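Local structure of putative aldehyde dehydrogenase AldY (Bacillus subtilis, 4DNG) at residues G120-V125 and I168-S173; N258-L263 and V272-F277. The protein probably oxidises aldehydes to carboxylates with NAD(+) as the electron acceptor and may contribute to protecting cells against stress caused by ethanol and related compounds. All blocks are in the same frame, centred on the assembly; numbering follows the deposited sequence.

Contact 1 of 2, residues G120-V125 and I168-S173; sequences GELGGV and IALGNS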
ATOM      1  N   GLY A 120      -3.042   0.040  23.086  1.00 91.21           N
ATOM      2  CA  GLY A 120      -4.439   0.018  23.421  1.00 81.16           C
ATOM      3  C   GLY A 120      -5.364  -0.035  22.244  1.00 87.27           C
ATOM      4  O   GLY A 120      -6.544  -0.234  22.402  1.00 98.19           O
ATOM      5  N   GLU A 121      -4.836   0.162  21.056  1.00 86.03           N
ATOM      6  CA  GLU A 121      -5.661   0.373  19.884  1.00 85.93           C
ATOM      7  C   GLU A 121      -6.468  -0.796  19.341  1.00 88.01           C
ATOM      8  O   GLU A 121      -7.285  -0.594  18.472  1.00 91.81           O
ATOM      9  CB  GLU A 121      -4.841   0.985  18.775  1.00 92.52           C
ATOM     10  CG  GLU A 121      -4.433   2.409  19.053  1.00 95.04           C
ATOM     11  CD  GLU A 121      -5.616   3.328  19.124  1.00101.58           C
ATOM     12  OE1 GLU A 121      -6.657   2.890  19.615  1.00102.33           O
ATOM     13  OE2 GLU A 121      -5.509   4.482  18.690  1.00110.07           O
ATOM     14  N   LEU A 122      -6.237  -2.007  19.823  1.00 93.69           N
ATOM     15  CA  LEU A 122      -6.887  -3.184  19.254  1.00 97.80           C
ATOM     16  C   LEU A 122      -8.320  -3.455  19.717  1.00112.60           C
ATOM     17  O   LEU A 122      -8.560  -4.464  20.355  1.00115.06           O
ATOM     18  CB  LEU A 122      -6.097  -4.419  19.664  1.00 92.85           C
ATOM     19  CG  LEU A 122      -4.668  -4.677  19.213  1.00 82.38           C
ATOM     20  CD1 LEU A 122      -4.159  -5.955  19.842  1.00 79.15           C
ATOM     21  CD2 LEU A 122      -4.596  -4.810  17.713  1.00 74.24           C
ATOM     22  N   GLY A 123      -9.274  -2.597  19.362  1.00114.72           N
ATOM     23  CA  GLY A 123     -10.656  -2.772  19.784  1.00100.28           C
ATOM     24  C   GLY A 123     -11.703  -2.185  18.859  1.00 99.87           C
ATOM     25  O   GLY A 123     -11.434  -1.269  18.117  1.00 99.00           O
ATOM     26  N   GLY A 124     -12.925  -2.693  18.933  1.00109.28           N
ATOM     27  CA  GLY A 124     -13.961  -2.356  17.941  1.00108.84           C
ATOM     28  C   GLY A 124     -14.774  -1.071  18.046  1.00103.17           C
ATOM     29  O   GLY A 124     -15.374  -0.796  19.069  1.00101.75           O
ATOM     30  N   VAL A 125     -14.809  -0.307  16.955  1.00110.02           N
ATOM     31  CA  VAL A 125     -15.648   0.898  16.806  1.00115.47           C
ATOM     32  C   VAL A 125     -16.960   0.566  16.067  1.00119.83           C
ATOM     33  O   VAL A 125     -16.956  -0.233  15.134  1.00121.02           O
ATOM     34  CB  VAL A 125     -14.867   2.014  16.043  1.00115.54           C
ATOM     35  CG1 VAL A 125     -15.799   2.955  15.274  1.00116.52           C
ATOM     36  CG2 VAL A 125     -13.979   2.809  16.998  1.00110.47           C
ATOM     37  N   ILE A 168       4.957  -5.695  17.437  1.00 70.07           N
ATOM     38  CA  ILE A 168       4.673  -6.403  18.670  1.00 73.14           C
ATOM     39  C   ILE A 168       3.562  -5.723  19.498  1.00 68.48           C
ATOM     40  O   ILE A 168       2.711  -6.398  20.072  1.00 69.55           O
ATOM     41  CB  ILE A 168       5.966  -6.617  19.483  1.00 70.72           C
ATOM     42  CG1 ILE A 168       6.813  -7.690  18.789  1.00 64.68           C
ATOM     43  CG2 ILE A 168       5.647  -6.966  20.937  1.00 66.04           C
ATOM     44  CD1 ILE A 168       8.272  -7.670  19.185  1.00 71.31           C
ATOM     45  N   ALA A 169       3.554  -4.395  19.525  1.00 66.63           N
ATOM     46  CA  ALA A 169       2.523  -3.645  20.232  1.00 69.57           C
ATOM     47  C   ALA A 169       1.124  -4.008  19.763  1.00 75.49           C
ATOM     48  O   ALA A 169       0.183  -4.037  20.558  1.00 84.07           O
ATOM     49  CB  ALA A 169       2.746  -2.158  20.047  1.00 71.43           C
ATOM     50  N   LEU A 170       0.993  -4.288  18.469  1.00 69.46           N
ATOM     51  CA  LEU A 170      -0.317  -4.455  17.859  1.00 65.18           C
ATOM     52  C   LEU A 170      -0.619  -5.914  17.542  1.00 66.55           C
ATOM     53  O   LEU A 170      -1.389  -6.238  16.623  1.00 70.90           O
ATOM     54  CB  LEU A 170      -0.435  -3.539  16.631  1.00 62.53           C
ATOM     55  CG  LEU A 170      -0.333  -2.046  16.997  1.00 60.97           C
ATOM     56  CD1 LEU A 170       0.054  -1.190  15.808  1.00 57.02           C
ATOM     57  CD2 LEU A 170      -1.639  -1.555  17.614  1.00 62.38           C
ATOM     58  N   GLY A 171       0.007  -6.796  18.311  1.00 64.10           N
ATOM     59  CA  GLY A 171      -0.329  -8.213  18.301  1.00 65.80           C
ATOM     60  C   GLY A 171       0.223  -8.999  17.142  1.00 66.51           C
ATOM     61  O   GLY A 171      -0.238 -10.106  16.865  1.00 72.63           O
ATOM     62  N   ASN A 172       1.203  -8.438  16.450  1.00 65.68           N
ATOM     63  CA  ASN A 172       1.852  -9.171  15.369  1.00 71.47           C
ATOM     64  C   ASN A 172       3.053  -9.951  15.883  1.00 64.33           C
ATOM     65  O   ASN A 172       3.478  -9.778  17.022  1.00 67.43           O
ATOM     66  CB  ASN A 172       2.288  -8.216  14.259  1.00 71.45           C
ATOM     67  CG  ASN A 172       1.158  -7.349  13.770  1.00 65.11           C
ATOM     68  OD1 ASN A 172       0.232  -7.841  13.111  1.00 63.08           O
ATOM     69  ND2 ASN A 172       1.222  -6.043  14.090  1.00 55.01           N
ATOM     70  N   SER A 173       3.574 -10.824  15.037  1.00 60.08           N
ATOM     71  CA  SER A 173       4.860 -11.456  15.262  1.00 57.81           C
ATOM     72  C   SER A 173       5.791 -10.962  14.167  1.00 57.49           C
ATOM     73  O   SER A 173       5.350 -10.271  13.240  1.00 61.58           O
ATOM     74  CB  SER A 173       4.728 -12.963  15.176  1.00 56.59           C
ATOM     75  OG  SER A 173       4.528 -13.344  13.821  1.00 64.02           O
TER

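Contact 2 of 2, residues N258-L263 and V272-F277; sequences NPFAVL and VDAAIF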
ATOM      1  N   ASN A 258      17.864  13.979   0.204  1.00 79.34           N
ATOM      2  CA  ASN A 258      17.203  15.048   0.968  1.00 77.87           C
ATOM      3  C   ASN A 258      17.796  16.444   0.794  1.00 86.84           C
ATOM      4  O   ASN A 258      18.980  16.677   1.086  1.00 96.82           O
ATOM      5  CB  ASN A 258      17.128  14.693   2.448  1.00 82.50           C
ATOM      6  CG  ASN A 258      16.476  13.351   2.680  1.00 81.96           C
ATOM      7  OD1 ASN A 258      15.697  12.884   1.853  1.00 79.41           O
ATOM      8  ND2 ASN A 258      16.792  12.724   3.800  1.00 87.39           N
ATOM      9  N   PRO A 259      16.970  17.379   0.310  1.00 82.10           N
ATOM     10  CA  PRO A 259      17.465  18.725   0.092  1.00 78.04           C
ATOM     11  C   PRO A 259      17.404  19.547   1.376  1.00 76.08           C
ATOM     12  O   PRO A 259      16.486  19.404   2.185  1.00 70.46           O
ATOM     13  CB  PRO A 259      16.498  19.278  -0.947  1.00 79.44           C
ATOM     14  CG  PRO A 259      15.194  18.584  -0.645  1.00 79.41           C
ATOM     15  CD  PRO A 259      15.539  17.245  -0.041  1.00 76.74           C
ATOM     16  N   PHE A 260      18.400  20.402   1.532  1.00 80.45           N
ATOM     17  CA  PHE A 260      18.479  21.377   2.586  1.00 76.93           C
ATOM     18  C   PHE A 260      18.433  22.689   1.821  1.00 75.25           C
ATOM     19  O   PHE A 260      19.362  23.007   1.071  1.00 78.97           O
ATOM     20  CB  PHE A 260      19.841  21.207   3.264  1.00 83.53           C
ATOM     21  CG  PHE A 260      19.978  21.888   4.593  1.00 87.23           C
ATOM     22  CD1 PHE A 260      19.518  21.275   5.758  1.00 86.88           C
ATOM     23  CD2 PHE A 260      20.635  23.105   4.694  1.00 91.82           C
ATOM     24  CE1 PHE A 260      19.661  21.889   6.994  1.00 84.73           C
ATOM     25  CE2 PHE A 260      20.795  23.723   5.931  1.00 93.45           C
ATOM     26  CZ  PHE A 260      20.307  23.112   7.081  1.00 92.34           C
ATOM     27  N   ALA A 261      17.332  23.424   1.951  1.00 74.32           N
ATOM     28  CA  ALA A 261      17.231  24.730   1.289  1.00 73.42           C
ATOM     29  C   ALA A 261      17.387  25.870   2.278  1.00 78.42           C
ATOM     30  O   ALA A 261      16.749  25.875   3.325  1.00 80.59           O
ATOM     31  CB  ALA A 261      15.931  24.872   0.501  1.00 66.03           C
ATOM     32  N   VAL A 262      18.231  26.834   1.913  1.00 82.92           N
ATOM     33  CA  VAL A 262      18.587  27.973   2.753  1.00 86.83           C
ATOM     34  C   VAL A 262      18.239  29.254   1.999  1.00 90.78           C
ATOM     35  O   VAL A 262      18.976  29.702   1.107  1.00 91.63           O
ATOM     36  CB  VAL A 262      20.095  27.943   3.114  1.00 82.22           C
ATOM     37  CG1 VAL A 262      20.530  29.236   3.804  1.00 80.31           C
ATOM     38  CG2 VAL A 262      20.416  26.732   3.972  1.00 72.30           C
ATOM     39  N   LEU A 263      17.103  29.837   2.365  1.00 88.81           N
ATOM     40  CA  LEU A 263      16.508  30.913   1.589  1.00 84.05           C
ATOM     41  C   LEU A 263      17.120  32.264   1.944  1.00 89.71           C
ATOM     42  O   LEU A 263      17.831  32.385   2.946  1.00 93.30           O
ATOM     43  CB  LEU A 263      14.984  30.927   1.781  1.00 85.70           C
ATOM     44  CG  LEU A 263      14.153  29.643   1.623  1.00 80.03           C
ATOM     45  CD1 LEU A 263      12.678  30.006   1.487  1.00 81.48           C
ATOM     46  CD2 LEU A 263      14.595  28.787   0.446  1.00 77.03           C
ATOM     47  N   VAL A 272      24.029  27.135   8.913  1.00 82.16           N
ATOM     48  CA  VAL A 272      25.320  26.458   8.899  1.00 82.56           C
ATOM     49  C   VAL A 272      25.351  25.394  10.000  1.00 81.79           C
ATOM     50  O   VAL A 272      25.612  24.225   9.728  1.00 78.83           O
ATOM     51  CB  VAL A 272      26.478  27.443   9.102  1.00 86.59           C
ATOM     52  CG1 VAL A 272      27.811  26.699   9.097  1.00 85.75           C
ATOM     53  CG2 VAL A 272      26.441  28.540   8.048  1.00 81.28           C
ATOM     54  N   ASP A 273      25.047  25.811  11.229  1.00 91.24           N
ATOM     55  CA  ASP A 273      25.014  24.921  12.396  1.00100.78           C
ATOM     56  C   ASP A 273      24.128  23.699  12.179  1.00 98.21           C
ATOM     57  O   ASP A 273      24.587  22.565  12.327  1.00 97.10           O
ATOM     58  CB  ASP A 273      24.555  25.672  13.658  1.00108.92           C
ATOM     59  CG  ASP A 273      25.679  26.446  14.328  1.00111.33           C
ATOM     60  OD1 ASP A 273      26.833  25.963  14.330  1.00108.30           O
ATOM     61  OD2 ASP A 273      25.398  27.539  14.865  1.00117.27           O
ATOM     62  N   ALA A 274      22.867  23.935  11.823  1.00 96.79           N
ATOM     63  CA  ALA A 274      21.928  22.848  11.573  1.00 92.09           C
ATOM     64  C   ALA A 274      22.378  21.927  10.428  1.00 85.00           C
ATOM     65  O   ALA A 274      22.067  20.742  10.446  1.00 77.10           O
ATOM     66  CB  ALA A 274      20.533  23.393  11.317  1.00 92.14           C
ATOM     67  N   ALA A 275      23.113  22.466   9.450  1.00 82.14           N
ATOM     68  CA  ALA A 275      23.680  21.651   8.364  1.00 73.67           C
ATOM     69  C   ALA A 275      24.864  20.784   8.814  1.00 79.95           C
ATOM     70  O   ALA A 275      25.100  19.715   8.257  1.00 77.89           O
ATOM     71  CB  ALA A 275      24.081  22.519   7.185  1.00 69.42           C
ATOM     72  N   ILE A 276      25.620  21.249   9.806  1.00 86.58           N
ATOM     73  CA  ILE A 276      26.709  20.446  10.368  1.00 82.19           C
ATOM     74  C   ILE A 276      26.184  19.255  11.185  1.00 83.96           C
ATOM     75  O   ILE A 276      26.616  18.123  10.965  1.00 82.98           O
ATOM     76  CB  ILE A 276      27.698  21.307  11.187  1.00 82.02           C
ATOM     77  CG1 ILE A 276      28.872  21.735  10.309  1.00 81.55           C
ATOM     78  CG2 ILE A 276      28.259  20.538  12.377  1.00 80.45           C
ATOM     79  CD1 ILE A 276      28.636  23.016   9.563  1.00 81.27           C
ATOM     80  N   PHE A 277      25.261  19.524  12.116  1.00 85.53           N
ATOM     81  CA  PHE A 277      24.651  18.503  12.971  1.00 88.62           C
ATOM     82  C   PHE A 277      24.039  17.398  12.115  1.00 86.23           C
ATOM     83  O   PHE A 277      24.341  16.230  12.317  1.00 86.09           O
ATOM     84  CB  PHE A 277      23.594  19.129  13.915  1.00105.08           C
ATOM     85  CG  PHE A 277      23.032  18.171  14.957  1.00122.95           C
ATOM     86  CD1 PHE A 277      23.685  17.978  16.183  1.00134.36           C
ATOM     87  CD2 PHE A 277      21.838  17.480  14.729  1.00119.62           C
ATOM     88  CE1 PHE A 277      23.172  17.107  17.145  1.00125.81           C
ATOM     89  CE2 PHE A 277      21.325  16.611  15.688  1.00115.40           C
ATOM     90  CZ  PHE A 277      21.991  16.424  16.896  1.00116.83           C
TER

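Contact 1 of 2, residues G120-V125 and I168-S173
Leu-122 presents a methyl group, CD2, to a backbone carbonyl: its nearest atom across the contact is Leu-170 O, at 3.7 Å. The two leucine side chains are farther apart, with Leu-122 CD2 4.4 Å from Leu-170 CD2. Leu-122 is also the centre of an inverse gamma turn, with Gly-123 N hydrogen-bonded to Glu-121 O at 3.0 Å. At this turn the side chain sets out toward the other segment. CG lies beside the backbone N and opposite the carbonyl carbon (chi1 -65°); CD1 continues the extended chain, anti to CA (chi2 178°), leaving CD2 as the side branch that reaches the carbonyl of the residue just after the neighbouring helix. That helix, 156-169, ends in a Schellman motif whose C-prime residue is Gly-171. The positive phi of Gly-171 (78°) is easily adopted by glycine, and Gly-171 N donates to Ile-168 O. Asn-172 N closes the motif on Ala-167 O. Leu-170 is the first residue past the helix, and its CD2 reaches across to Glu-121 CB, at 4.2 Å. Leucine suits both places, since a branched apolar end gives contact between two backbones that exchange no hydrogen bond. Glu-121 lends just its aliphatic base and carries its carboxylate away from the contact, as befits an exposed residue. Val-465 of helix 462-468 touches both Glu-121 and Leu-170, and Pro-143 of strand 135-150 packs on Leu-122.

Contact 2 of 2, residues N258-L263 and V272-F277
Phe-260 reaches from strand 258-262 onto helix 268-281 and rests against Ala-274 and Ala-275; this strand and helix form the beta-alpha half of a parallel beta-alpha-beta crossover. The chain leaves the strand, runs through the helix and, after a link that is partly unmodelled, returns in strand 290-296, which pairs in parallel with the first. The two segments exchange no hydrogen bond; ring carbons and methyls do most of the touching. The phenylalanine side chain points off the sheet with CG anti to the backbone N (chi1 -165°), which carries the ring out toward the helix. CZ, on the CB-CG axis, points at the helix whatever chi2 is; a chi2 of 83° sets the ring nearly perpendicular to the CA-CB-CG plane and brings CE2 beside Ala-275 CB, 3.7 Å away. Phe-260 CZ approaches that same methyl, Ala-275 CB, at 3.8 Å. Ala-274 C and Ala-275 CB lie obliquely to the ring.

Alanine suits both helix positions: a single methyl lets the helical backbone come close to a bulky ring, and the nearest CA atoms, those of Phe-260 and Ala-275, are 7.8 Å apart. Ala-274 contributes less, its CB being 4.3 Å from CZ of Phe-260. Phenylalanine suits the strand because a long, flat, apolar group can bridge from sheet to helix in a buried layer. Its ring also meets that of Phe-414 on strand 410-414, the planes inclined by about 35°, while Ala-275 also touches Phe-307 of helix 297-313. The ring comes near backbone too, with Phe-260 CZ 3.7 Å from Ala-275 N.

Contact 1 closes before contact 2 opens along the chain, and the two lie on opposite sides of the chain's centre, with centres 39 Å apart and nearest atoms about 25 Å apart. They share no helix, strand or sheet. Contact 1 joins the loop after helix 98-118 to the end of helix 156-169, beside the mixed sheet of strands 135-150 and 173-177. Contact 2 packs a helix on the other mixed sheet, where strand 258-262 lies between 290-296 and 410-414. Consistent with the aldehyde dehydrogenase fold, the first probably belongs to the cofactor-binding side and the second to the catalytic domain. Both lie away from the modelled annotated sites; predicted catalytic Cys-287 is unmodelled, after helix 268-281.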